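Local coordinates for putative type VI secretion protein (Escherichia coli, PDB 6SKI), which is a type VI secretion effector, probably a phospholipase of the alpha/beta-hydrolase clan, that loads onto the VgrG spike, at residues T38-F42 with L105-Y109; V157-T161 with A201-H205; H370-H374 with L479-K484; F453-A458 with Q472-E478. All blocks are in the same frame, centred on the assembly; numbering follows the deposited sequence.

Contacts 1 and 2 lie in the buried core, their centres about 16 Å apart. Contact 1 packs the end of a helix on the central sheet, while contact 2 packs two helices together, one of them resting on the sheet through A202 and F43. F42, the residue before F43, belongs to contact 1, consistent with the two lying on opposite sheet faces. Contacts 3 and 4 are partly buried, more than 20 Å from the chain centre, and share helix 476-483: contact 4 holds its start and contact 3 its later part. They touch through F474. Contact 3 is mostly ring packing with one weak imidazole-carbonyl bond and a CA-H...O contact; contact 4 alone carries a salt bridge.

Contact 1. Residues T38-F42 with L105-Y109; sequences TIGIF and LNILY
F42 and Y109 form an offset edge-to-face pair. Their planes stand 80° apart with centroids separated by 5.2 Å, and the outer edge of F42 is turned to the face of Y109, bringing F42 CZ to 3.5 Å from Y109 CD1. The tyrosine ring extends to the strand because a chi1 of -166° swings it away from its own backbone N. A CH-pi contact approaches the F42 ring from over a face: N106 CA is 3.9 Å from the ring centroid and 8° off its normal. The N106 amide stands nearly perpendicular to that ring, its OD1 3.2 Å from F42 CD1. L105 adds apolar packing, L105 CB lying 3.5 Å from F42 CE2. The far end of the tyrosine rests on the strand at a glycine, with Y109 CZ 3.6 Å from G40 CA. No hydrogen bond joins the segments; Y109 OH is near G40 N at a poor angle and bonds instead to D192. Strand 22-43 runs between its parallel partners 121-128 and 184-195, and helix 101-108 packs over it. F194 of strand 184-195 meets F42 with nearly parallel rings, K125 of strand 121-128 bonds to Y109 O, and helix 416-431 supplies L421, M424 and L425 around L105.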
loop_
_atom_site.group_PDB
_atom_site.type_symbol
_atom_site.label_atom_id
_atom_site.label_comp_id
_atom_site.label_asym_id
_atom_site.label_seq_id
_atom_site.Cartn_x
_atom_site.Cartn_y
_atom_site.Cartn_z
ATOM N N THR A 38 2.699 -11.005 18.336
ATOM C CA THR A 38 2.004 -10.291 17.280
ATOM C C THR A 38 3.007 -9.884 16.214
ATOM O O THR A 38 4.034 -9.275 16.524
ATOM C CB THR A 38 1.292 -9.056 17.826
ATOM O OG1 THR A 38 0.787 -9.337 19.134
ATOM C CG2 THR A 38 0.148 -8.670 16.920
ATOM N N ILE A 39 2.711 -10.220 14.965
ATOM C CA ILE A 39 3.548 -9.844 13.837
ATOM C C ILE A 39 2.863 -8.696 13.119
ATOM O O ILE A 39 1.751 -8.851 12.600
ATOM C CB ILE A 39 3.800 -11.027 12.893
ATOM C CG1 ILE A 39 4.174 -12.272 13.697
ATOM C CG2 ILE A 39 4.888 -10.681 11.897
ATOM C CD1 ILE A 39 4.486 -13.476 12.850
ATOM N N GLY A 40 3.520 -7.544 13.098
ATOM C CA GLY A 40 2.984 -6.391 12.413
ATOM C C GLY A 40 3.298 -6.445 10.939
ATOM O O GLY A 40 4.459 -6.338 10.542
ATOM N N ILE A 41 2.270 -6.614 10.118
ATOM C CA ILE A 41 2.426 -6.735 8.676
ATOM C C ILE A 41 2.122 -5.376 8.075
ATOM O O ILE A 41 1.032 -4.829 8.276
ATOM C CB ILE A 41 1.510 -7.820 8.093
ATOM C CG1 ILE A 41 1.435 -9.010 9.042
ATOM C CG2 ILE A 41 2.039 -8.283 6.761
ATOM C CD1 ILE A 41 2.661 -9.875 9.012
ATOM N N PHE A 42 3.088 -4.824 7.349
ATOM C CA PHE A 42 3.003 -3.463 6.839
ATOM C C PHE A 42 3.147 -3.519 5.328
ATOM O O PHE A 42 4.259 -3.661 4.811
ATOM C CB PHE A 42 4.077 -2.581 7.469
ATOM C CG PHE A 42 3.842 -2.294 8.919
ATOM C CD1 PHE A 42 4.482 -3.031 9.892
ATOM C CD2 PHE A 42 2.992 -1.280 9.310
ATOM C CE1 PHE A 42 4.267 -2.774 11.220
ATOM C CE2 PHE A 42 2.779 -1.019 10.641
ATOM C CZ PHE A 42 3.415 -1.768 11.593
ATOM N N LEU A 105 4.237 4.067 10.473
ATOM C CA LEU A 105 3.666 3.060 11.359
ATOM C C LEU A 105 4.660 1.939 11.619
ATOM O O LEU A 105 4.738 1.420 12.737
ATOM C CB LEU A 105 2.381 2.504 10.756
ATOM C CG LEU A 105 1.120 3.347 10.908
ATOM C CD1 LEU A 105 0.013 2.758 10.068
ATOM C CD2 LEU A 105 0.693 3.459 12.351
ATOM N N ASN A 106 5.423 1.546 10.599
ATOM C CA ASN A 106 6.469 0.549 10.783
ATOM C C ASN A 106 7.544 1.057 11.734
ATOM O O ASN A 106 7.979 0.340 12.640
ATOM C CB ASN A 106 7.067 0.171 9.429
ATOM C CG ASN A 106 7.969 -1.035 9.505
ATOM O OD1 ASN A 106 7.506 -2.168 9.607
ATOM N ND2 ASN A 106 9.271 -0.800 9.449
ATOM N N ILE A 107 7.987 2.301 11.538
ATOM C CA ILE A 107 9.003 2.880 12.415
ATOM C C ILE A 107 8.488 2.995 13.843
ATOM O O ILE A 107 9.256 2.854 14.802
ATOM C CB ILE A 107 9.458 4.248 11.868
ATOM C CG1 ILE A 107 10.134 4.095 10.504
ATOM C CG2 ILE A 107 10.390 4.939 12.843
ATOM C CD1 ILE A 107 11.004 2.869 10.378
ATOM N N LEU A 108 7.185 3.213 14.014
ATOM C CA LEU A 108 6.609 3.445 15.330
ATOM C C LEU A 108 6.031 2.193 15.963
ATOM O O LEU A 108 5.827 2.175 17.180
ATOM C CB LEU A 108 5.509 4.507 15.248
ATOM C CG LEU A 108 5.964 5.954 15.105
ATOM C CD1 LEU A 108 4.767 6.848 14.874
ATOM C CD2 LEU A 108 6.723 6.386 16.338
ATOM N N TYR A 109 5.744 1.167 15.171
ATOM C CA TYR A 109 5.338 -0.121 15.713
ATOM C C TYR A 109 6.392 -0.607 16.691
ATOM O O TYR A 109 7.562 -0.753 16.327
ATOM C CB TYR A 109 5.162 -1.122 14.578
ATOM C CG TYR A 109 4.431 -2.388 14.945
ATOM C CD1 TYR A 109 3.051 -2.423 14.997
ATOM C CD2 TYR A 109 5.124 -3.553 15.223
ATOM C CE1 TYR A 109 2.387 -3.580 15.315
ATOM C CE2 TYR A 109 4.467 -4.712 15.545
ATOM C CZ TYR A 109 3.098 -4.720 15.591
ATOM O OH TYR A 109 2.432 -5.875 15.915
#

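Contact 2. Residues V157-T161 with A201-H205; sequences VVTKT and AAARH
V157, V158 and T161 of helix 156-178 pack on A201, A202 and H205 of helix 198-211, the helix that starts directly after S197, the serine of a G-x-S-x-G sequence expected of an alpha/beta-hydrolase nucleophile elbow. The short axes approach to 8.6 Å at a signed crossing angle of -60°. V157 CA and A202 CA come to 4.7 Å, an approach consistent with the small alanine side chains. V157 uses its two methyls separately: CG2 lies 3.8 Å from A201 CB, while CG1 sits 3.6 Å from A202 CA and also reaches H205 CB. V158 brings both methyls to the imidazole, with V158 CG1 3.6 Å from H205 CE1. H205 is carried over to the neighbouring helix because CG stands anti to the backbone N (chi1 -168°). At the ring edge, T161 presents its CG2 methyl 3.3 Å from H205 ND1, and T161 OG1, also in the ring plane, accepts a weak hydrogen bond of 3.5 Å from H205 ND1. The T161 hydroxyl in turn donates to V158 O one turn back in its own helix, a bond that its chi1 of 66° makes possible. H205 NE2 has a weak bond to G266 O, so both ring nitrogens have a partner, and R209 adds a weak bond to T161 OG1. Following strand 184-195 and the turn at S197, helix 198-211 is probably the helix of the nucleophile elbow, with helix 156-178 packed against it; this fits an alpha/beta-hydrolase with a putative S197, D245, H310 triad.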
loop_
_atom_site.group_PDB
_atom_site.type_symbol
_atom_site.label_atom_id
_atom_site.label_comp_id
_atom_site.label_asym_id
_atom_site.label_seq_id
_atom_site.Cartn_x
_atom_site.Cartn_y
_atom_site.Cartn_z
ATOM N N VAL A 157 -1.239 -7.982 -5.874
ATOM C CA VAL A 157 -1.750 -8.097 -4.509
ATOM C C VAL A 157 -1.416 -9.466 -3.922
ATOM O O VAL A 157 -0.876 -9.578 -2.812
ATOM C CB VAL A 157 -3.263 -7.820 -4.486
ATOM C CG1 VAL A 157 -3.911 -8.482 -3.290
ATOM C CG2 VAL A 157 -3.525 -6.329 -4.493
ATOM N N VAL A 158 -1.714 -10.531 -4.668
ATOM C CA VAL A 158 -1.458 -11.879 -4.173
ATOM C C VAL A 158 0.041 -12.140 -4.077
ATOM O O VAL A 158 0.519 -12.780 -3.131
ATOM C CB VAL A 158 -2.164 -12.907 -5.073
ATOM C CG1 VAL A 158 -2.104 -14.290 -4.451
ATOM C CG2 VAL A 158 -3.600 -12.487 -5.315
ATOM N N THR A 159 0.805 -11.646 -5.049
ATOM C CA THR A 159 2.254 -11.792 -4.998
ATOM C C THR A 159 2.835 -11.074 -3.790
ATOM O O THR A 159 3.800 -11.554 -3.183
ATOM C CB THR A 159 2.867 -11.261 -6.295
ATOM O OG1 THR A 159 2.559 -12.160 -7.366
ATOM C CG2 THR A 159 4.377 -11.133 -6.178
ATOM N N LYS A 160 2.241 -9.948 -3.401
ATOM C CA LYS A 160 2.717 -9.233 -2.227
ATOM C C LYS A 160 2.344 -9.966 -0.950
ATOM O O LYS A 160 3.098 -9.941 0.022
ATOM C CB LYS A 160 2.174 -7.807 -2.220
ATOM C CG LYS A 160 2.882 -6.903 -3.207
ATOM C CD LYS A 160 4.204 -6.416 -2.664
ATOM C CE LYS A 160 5.104 -5.928 -3.775
ATOM N NZ LYS A 160 6.447 -5.560 -3.265
ATOM N N THR A 161 1.191 -10.635 -0.929
ATOM C CA THR A 161 0.893 -11.477 0.229
ATOM C C THR A 161 1.857 -12.658 0.329
ATOM O O THR A 161 2.232 -13.066 1.436
ATOM C CB THR A 161 -0.555 -11.957 0.188
ATOM O OG1 THR A 161 -0.741 -12.842 -0.921
ATOM C CG2 THR A 161 -1.492 -10.776 0.068
ATOM N N ALA A 201 -5.463 -3.375 -0.410
ATOM C CA ALA A 201 -6.046 -4.591 -0.946
ATOM C C ALA A 201 -5.213 -5.793 -0.540
ATOM O O ALA A 201 -5.748 -6.769 -0.001
ATOM C CB ALA A 201 -6.156 -4.491 -2.467
ATOM N N ALA A 202 -3.891 -5.695 -0.700
ATOM C CA ALA A 202 -3.016 -6.760 -0.234
ATOM C C ALA A 202 -3.262 -7.051 1.234
ATOM O O ALA A 202 -3.464 -8.212 1.613
ATOM C CB ALA A 202 -1.553 -6.389 -0.469
ATOM N N ALA A 203 -3.347 -6.007 2.063
ATOM C CA ALA A 203 -3.601 -6.247 3.475
ATOM C C ALA A 203 -4.904 -7.000 3.649
ATOM O O ALA A 203 -4.940 -8.044 4.310
ATOM C CB ALA A 203 -3.633 -4.935 4.252
ATOM N N ARG A 204 -5.958 -6.537 2.978
ATOM C CA ARG A 204 -7.230 -7.231 3.077
ATOM C C ARG A 204 -7.084 -8.660 2.590
ATOM O O ARG A 204 -7.496 -9.600 3.280
ATOM C CB ARG A 204 -8.291 -6.471 2.288
ATOM C CG ARG A 204 -8.588 -5.111 2.885
ATOM C CD ARG A 204 -9.286 -4.198 1.908
ATOM N NE ARG A 204 -10.659 -4.601 1.646
ATOM C CZ ARG A 204 -11.637 -3.747 1.375
ATOM N NH1 ARG A 204 -11.386 -2.450 1.335
ATOM N NH2 ARG A 204 -12.863 -4.187 1.148
ATOM N N HIS A 205 -6.393 -8.848 1.462
ATOM C CA HIS A 205 -6.162 -10.199 0.978
ATOM C C HIS A 205 -5.437 -11.020 2.028
ATOM O O HIS A 205 -5.870 -12.128 2.363
ATOM C CB HIS A 205 -5.373 -10.166 -0.330
ATOM C CG HIS A 205 -5.328 -11.483 -1.039
ATOM N ND1 HIS A 205 -4.156 -12.170 -1.255
ATOM C CD2 HIS A 205 -6.313 -12.242 -1.571
ATOM C CE1 HIS A 205 -4.419 -13.296 -1.895
ATOM N NE2 HIS A 205 -5.720 -13.361 -2.101
#

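Contact 3. Residues H370-H374 with L479-K484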
loop_
_atom_site.group_PDB
_atom_site.type_symbol
_atom_site.label_atom_id
_atom_site.label_comp_id
_atom_site.label_asym_id
_atom_site.label_seq_id
_atom_site.Cartn_x
_atom_site.Cartn_y
_atom_site.Cartn_z
ATOM N N HIS A 370 -12.548 23.687 -1.390
ATOM C CA HIS A 370 -11.562 24.077 -0.397
ATOM C C HIS A 370 -10.134 24.006 -0.911
ATOM O O HIS A 370 -9.220 24.445 -0.210
ATOM C CB HIS A 370 -11.706 23.193 0.844
ATOM C CG HIS A 370 -13.083 23.207 1.430
ATOM N ND1 HIS A 370 -13.615 24.316 2.053
ATOM C CD2 HIS A 370 -14.046 22.257 1.470
ATOM C CE1 HIS A 370 -14.842 24.044 2.459
ATOM N NE2 HIS A 370 -15.127 22.801 2.119
ATOM N N ILE A 371 -9.924 23.483 -2.117
ATOM C CA ILE A 371 -8.589 23.382 -2.690
ATOM C C ILE A 371 -8.282 24.552 -3.617
ATOM O O ILE A 371 -7.121 24.987 -3.684
ATOM C CB ILE A 371 -8.432 22.045 -3.445
ATOM C CG1 ILE A 371 -8.511 20.872 -2.471
ATOM C CG2 ILE A 371 -7.121 21.985 -4.201
ATOM C CD1 ILE A 371 -9.349 19.719 -2.972
ATOM N N LEU A 372 -9.282 25.098 -4.291
ATOM C CA LEU A 372 -9.122 26.171 -5.260
ATOM C C LEU A 372 -8.797 27.517 -4.618
ATOM O O LEU A 372 -8.029 28.290 -5.202
ATOM C CB LEU A 372 -10.384 26.292 -6.112
ATOM C CG LEU A 372 -10.651 25.093 -7.018
ATOM C CD1 LEU A 372 -11.806 25.383 -7.951
ATOM C CD2 LEU A 372 -9.408 24.706 -7.795
ATOM N N PRO A 373 -9.353 27.863 -3.449
ATOM C CA PRO A 373 -9.006 29.156 -2.840
ATOM C C PRO A 373 -7.547 29.288 -2.442
ATOM O O PRO A 373 -7.136 30.386 -2.048
ATOM C CB PRO A 373 -9.915 29.203 -1.611
ATOM C CG PRO A 373 -11.100 28.454 -2.055
ATOM C CD PRO A 373 -10.489 27.265 -2.723
ATOM N N HIS A 374 -6.752 28.225 -2.532
ATOM C CA HIS A 374 -5.357 28.262 -2.122
ATOM C C HIS A 374 -4.410 28.276 -3.312
ATOM O O HIS A 374 -3.194 28.166 -3.134
ATOM C CB HIS A 374 -5.058 27.080 -1.203
ATOM C CG HIS A 374 -5.902 27.064 0.031
ATOM N ND1 HIS A 374 -5.714 27.945 1.072
ATOM C CD2 HIS A 374 -6.953 26.287 0.381
ATOM C CE1 HIS A 374 -6.612 27.711 2.010
ATOM N NE2 HIS A 374 -7.372 26.704 1.619
ATOM N N LEU A 479 -12.430 23.226 7.070
ATOM C CA LEU A 479 -12.179 22.573 5.796
ATOM C C LEU A 479 -11.337 23.431 4.868
ATOM O O LEU A 479 -10.597 22.890 4.049
ATOM C CB LEU A 479 -13.501 22.222 5.118
ATOM C CG LEU A 479 -14.149 20.922 5.582
ATOM C CD1 LEU A 479 -15.347 20.592 4.720
ATOM C CD2 LEU A 479 -13.140 19.793 5.558
ATOM N N TYR A 480 -11.384 24.752 5.021
ATOM C CA TYR A 480 -10.500 25.652 4.289
ATOM C C TYR A 480 -9.064 25.522 4.786
ATOM O O TYR A 480 -8.122 25.344 3.994
ATOM C CB TYR A 480 -11.015 27.083 4.460
ATOM C CG TYR A 480 -10.242 28.160 3.745
ATOM C CD1 TYR A 480 -10.453 28.419 2.402
ATOM C CD2 TYR A 480 -9.318 28.941 4.424
ATOM C CE1 TYR A 480 -9.756 29.412 1.752
ATOM C CE2 TYR A 480 -8.615 29.935 3.781
ATOM C CZ TYR A 480 -8.839 30.165 2.444
ATOM O OH TYR A 480 -8.142 31.156 1.794
ATOM N N ILE A 481 -8.892 25.579 6.108
ATOM C CA ILE A 481 -7.568 25.394 6.692
ATOM C C ILE A 481 -6.993 24.041 6.292
ATOM O O ILE A 481 -5.789 23.913 6.043
ATOM C CB ILE A 481 -7.632 25.554 8.221
ATOM C CG1 ILE A 481 -8.183 26.932 8.583
ATOM C CG2 ILE A 481 -6.267 25.347 8.832
ATOM C CD1 ILE A 481 -8.679 27.030 10.002
ATOM N N ILE A 482 -7.841 23.018 6.204
ATOM C CA ILE A 482 -7.370 21.724 5.727
ATOM C C ILE A 482 -7.105 21.776 4.229
ATOM O O ILE A 482 -6.210 21.087 3.727
ATOM C CB ILE A 482 -8.383 20.622 6.084
ATOM C CG1 ILE A 482 -8.493 20.469 7.599
ATOM C CG2 ILE A 482 -7.976 19.294 5.475
ATOM C CD1 ILE A 482 -9.734 19.739 8.036
ATOM N N GLY A 483 -7.846 22.608 3.499
ATOM C CA GLY A 483 -7.607 22.778 2.084
ATOM C C GLY A 483 -6.258 23.367 1.771
ATOM O O GLY A 483 -5.772 23.212 0.647
ATOM N N LYS A 484 -5.636 24.039 2.742
ATOM C CA LYS A 484 -4.231 24.395 2.556
ATOM C C LYS A 484 -3.354 23.162 2.378
ATOM O O LYS A 484 -2.309 23.239 1.725
ATOM C CB LYS A 484 -3.702 25.210 3.736
ATOM C CG LYS A 484 -4.559 26.370 4.168
ATOM C CD LYS A 484 -3.903 27.128 5.308
ATOM C CE LYS A 484 -4.409 28.560 5.384
ATOM N NZ LYS A 484 -5.872 28.655 5.121
#
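The H370 ring takes L479 CB over one face: this carbon is 3.5 Å from the ring centroid and 10° off the normal, a CH-pi contact, and L479 CD1 adds a second touch at H370 NE2. The H374 and Y480 rings meet obliquely, with centroids 4.2 Å apart and planes at 39°; H374 CE1 lies over the face of Y480, displaced toward its rim. At the Y480 edge, P373 CB comes within 3.4 Å of Y480 CE1. A fully trans first torsion brings the Y480 ring to both partners. The H374 imidazole also has K484 N over one face, and K484 CG approaches it at 3.3 Å from H374 CE1. Polar contacts are few. H374 NE2 donates to Y480 O over 2.8 Å, but the N-H...O angle of 130° makes the bond weak; the same carbonyl also accepts a weak bond from K484 N. G483 CA makes a 3.3 Å CA-H...O contact with H370 O, an approach that depends on having no side chain there. Together these contacts pack the loop between helix 350-362 and strand 376-386 on the last part of helix 476-483. The donor role of NE2 fits an H374 tautomer or ion with a proton on that nitrogen, and K484 NZ, 4.1 Å from H374 ND1, would tend to disfavour the doubly protonated, positively charged form.

Contact 4. Residues F453-A458 with Q472-E478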
loop_
_atom_site.group_PDB
_atom_site.type_symbol
_atom_site.label_atom_id
_atom_site.label_comp_id
_atom_site.label_asym_id
_atom_site.label_seq_id
_atom_site.Cartn_x
_atom_site.Cartn_y
_atom_site.Cartn_z
ATOM N N PHE A 453 -5.131 21.517 16.674
ATOM C CA PHE A 453 -6.479 21.297 17.182
ATOM C C PHE A 453 -7.303 20.489 16.193
ATOM O O PHE A 453 -8.022 19.563 16.588
ATOM C CB PHE A 453 -7.150 22.638 17.492
ATOM C CG PHE A 453 -8.654 22.601 17.436
ATOM C CD1 PHE A 453 -9.392 22.213 18.541
ATOM C CD2 PHE A 453 -9.330 22.987 16.289
ATOM C CE1 PHE A 453 -10.775 22.186 18.496
ATOM C CE2 PHE A 453 -10.712 22.959 16.240
ATOM C CZ PHE A 453 -11.434 22.559 17.344
ATOM N N LEU A 454 -7.163 20.783 14.900
ATOM C CA LEU A 454 -7.872 20.011 13.890
ATOM C C LEU A 454 -7.526 18.538 13.983
ATOM O O LEU A 454 -8.421 17.689 13.885
ATOM C CB LEU A 454 -7.540 20.531 12.495
ATOM C CG LEU A 454 -8.076 21.917 12.174
ATOM C CD1 LEU A 454 -7.599 22.372 10.812
ATOM C CD2 LEU A 454 -9.579 21.879 12.237
ATOM N N ALA A 455 -6.256 18.217 14.240
ATOM C CA ALA A 455 -5.892 16.816 14.382
ATOM C C ALA A 455 -6.669 16.182 15.519
ATOM O O ALA A 455 -7.236 15.095 15.358
ATOM C CB ALA A 455 -4.395 16.679 14.621
ATOM N N ASP A 456 -6.757 16.882 16.653
ATOM C CA ASP A 456 -7.565 16.383 17.753
ATOM C C ASP A 456 -8.975 16.085 17.278
ATOM O O ASP A 456 -9.487 14.978 17.485
ATOM C CB ASP A 456 -7.584 17.403 18.887
ATOM C CG ASP A 456 -6.272 17.471 19.629
ATOM O OD1 ASP A 456 -5.340 16.731 19.255
ATOM O OD2 ASP A 456 -6.167 18.269 20.583
ATOM N N LYS A 457 -9.579 17.028 16.550
ATOM C CA LYS A 457 -10.924 16.801 16.046
ATOM C C LYS A 457 -10.957 15.565 15.168
ATOM O O LYS A 457 -11.812 14.689 15.348
ATOM C CB LYS A 457 -11.418 18.026 15.281
ATOM C CG LYS A 457 -12.835 17.884 14.761
ATOM C CD LYS A 457 -13.486 19.235 14.562
ATOM C CE LYS A 457 -14.827 19.093 13.870
ATOM N NZ LYS A 457 -15.348 20.406 13.412
ATOM N N ALA A 458 -9.978 15.433 14.270
ATOM C CA ALA A 458 -9.927 14.252 13.423
ATOM C C ALA A 458 -9.826 12.995 14.267
ATOM O O ALA A 458 -10.566 12.030 14.043
ATOM C CB ALA A 458 -8.752 14.346 12.453
ATOM N N GLN A 472 -18.269 14.305 14.267
ATOM C CA GLN A 472 -18.572 15.726 14.139
ATOM C C GLN A 472 -17.742 16.269 12.988
ATOM O O GLN A 472 -16.516 16.378 13.095
ATOM C CB GLN A 472 -18.271 16.465 15.438
ATOM C CG GLN A 472 -19.144 16.048 16.608
ATOM C CD GLN A 472 -20.541 16.619 16.522
ATOM O OE1 GLN A 472 -20.724 17.799 16.229
ATOM N NE2 GLN A 472 -21.540 15.782 16.778
ATOM N N ALA A 473 -18.403 16.609 11.889
ATOM C CA ALA A 473 -17.692 16.950 10.670
ATOM C C ALA A 473 -16.931 18.260 10.835
ATOM O O ALA A 473 -17.235 19.085 11.700
ATOM C CB ALA A 473 -18.661 17.050 9.495
ATOM N N PHE A 474 -15.925 18.440 9.988
ATOM C CA PHE A 474 -15.150 19.667 9.989
ATOM C C PHE A 474 -15.979 20.800 9.403
ATOM O O PHE A 474 -16.619 20.642 8.360
ATOM C CB PHE A 474 -13.867 19.487 9.177
ATOM C CG PHE A 474 -12.811 18.682 9.873
ATOM C CD1 PHE A 474 -12.217 19.143 11.030
ATOM C CD2 PHE A 474 -12.404 17.466 9.360
ATOM C CE1 PHE A 474 -11.245 18.405 11.662
ATOM C CE2 PHE A 474 -11.433 16.727 9.990
ATOM C CZ PHE A 474 -10.855 17.196 11.142
ATOM N N THR A 475 -15.972 21.944 10.080
ATOM C CA THR A 475 -16.682 23.098 9.560
ATOM C C THR A 475 -15.968 23.630 8.318
ATOM O O THR A 475 -14.851 23.227 7.988
ATOM C CB THR A 475 -16.797 24.187 10.625
ATOM O OG1 THR A 475 -15.497 24.515 11.122
ATOM C CG2 THR A 475 -17.660 23.708 11.776
ATOM N N GLU A 476 -16.635 24.549 7.617
ATOM C CA GLU A 476 -16.095 25.025 6.349
ATOM C C GLU A 476 -14.839 25.862 6.552
ATOM O O GLU A 476 -13.945 25.862 5.702
ATOM C CB GLU A 476 -17.161 25.798 5.578
ATOM C CG GLU A 476 -18.457 25.026 5.456
ATOM C CD GLU A 476 -18.481 24.129 4.232
ATOM O OE1 GLU A 476 -18.960 22.981 4.346
ATOM O OE2 GLU A 476 -18.018 24.570 3.160
ATOM N N GLU A 477 -14.749 26.584 7.670
ATOM C CA GLU A 477 -13.496 27.253 8.002
ATOM C C GLU A 477 -12.396 26.233 8.253
ATOM O O GLU A 477 -11.266 26.373 7.760
ATOM C CB GLU A 477 -13.677 28.139 9.235
ATOM C CG GLU A 477 -14.892 29.055 9.202
ATOM C CD GLU A 477 -16.179 28.347 9.594
ATOM O OE1 GLU A 477 -16.576 27.393 8.893
ATOM O OE2 GLU A 477 -16.791 28.744 10.609
ATOM N N GLU A 478 -12.719 25.189 9.013
ATOM C CA GLU A 478 -11.774 24.113 9.247
ATOM C C GLU A 478 -11.448 23.384 7.955
ATOM O O GLU A 478 -10.298 22.997 7.739
ATOM C CB GLU A 478 -12.348 23.148 10.279
ATOM C CG GLU A 478 -12.468 23.750 11.663
ATOM C CD GLU A 478 -13.110 22.804 12.647
ATOM O OE1 GLU A 478 -13.864 21.914 12.206
ATOM O OE2 GLU A 478 -12.865 22.951 13.861
#
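K457 and E478 form a salt bridge, K457 NZ to E478 OE1, whose modelled length is very short and therefore doubtful as a number at this resolution. The ammonium has a second acceptor: K457 NZ donates to A473 O over 2.9 Å from above the carbonyl plane, 36° out of it. It gets there on a fully extended chain, every torsion near trans. E478 OE1 is itself shared, because T475 N donates to it over 3.0 Å with an N-H...O angle of 157°, meeting the oxygen on its anti side. T475 is the N-cap of helix 476-483 and E478 the third residue after it, so this bond supplies one half of a capping box, and the lysine is drawn to the same carboxylate oxygen. Nearby positive charge would tend to keep E478 ionised. Apolar packing comes next. The F474 ring slides past the lysine in the opposite direction, F474 CE1 being 3.5 Å from K457 CG. F474 CZ lies 3.8 Å from A458 CB, and L454 CD2 packs 3.5 Å from E478 CG. A third kind of contact sets oxygens at ring edges: L454 O at that of F474, and E478 OE2 at that of F453. Helix 452-466 thus lies against the loop leading into helix 476-483 and its first turn: L454 continues onto I481 and I482, F474 packs on L479 and I482 as well as P307, and V419 and V423 of helix 416-431 touch A458.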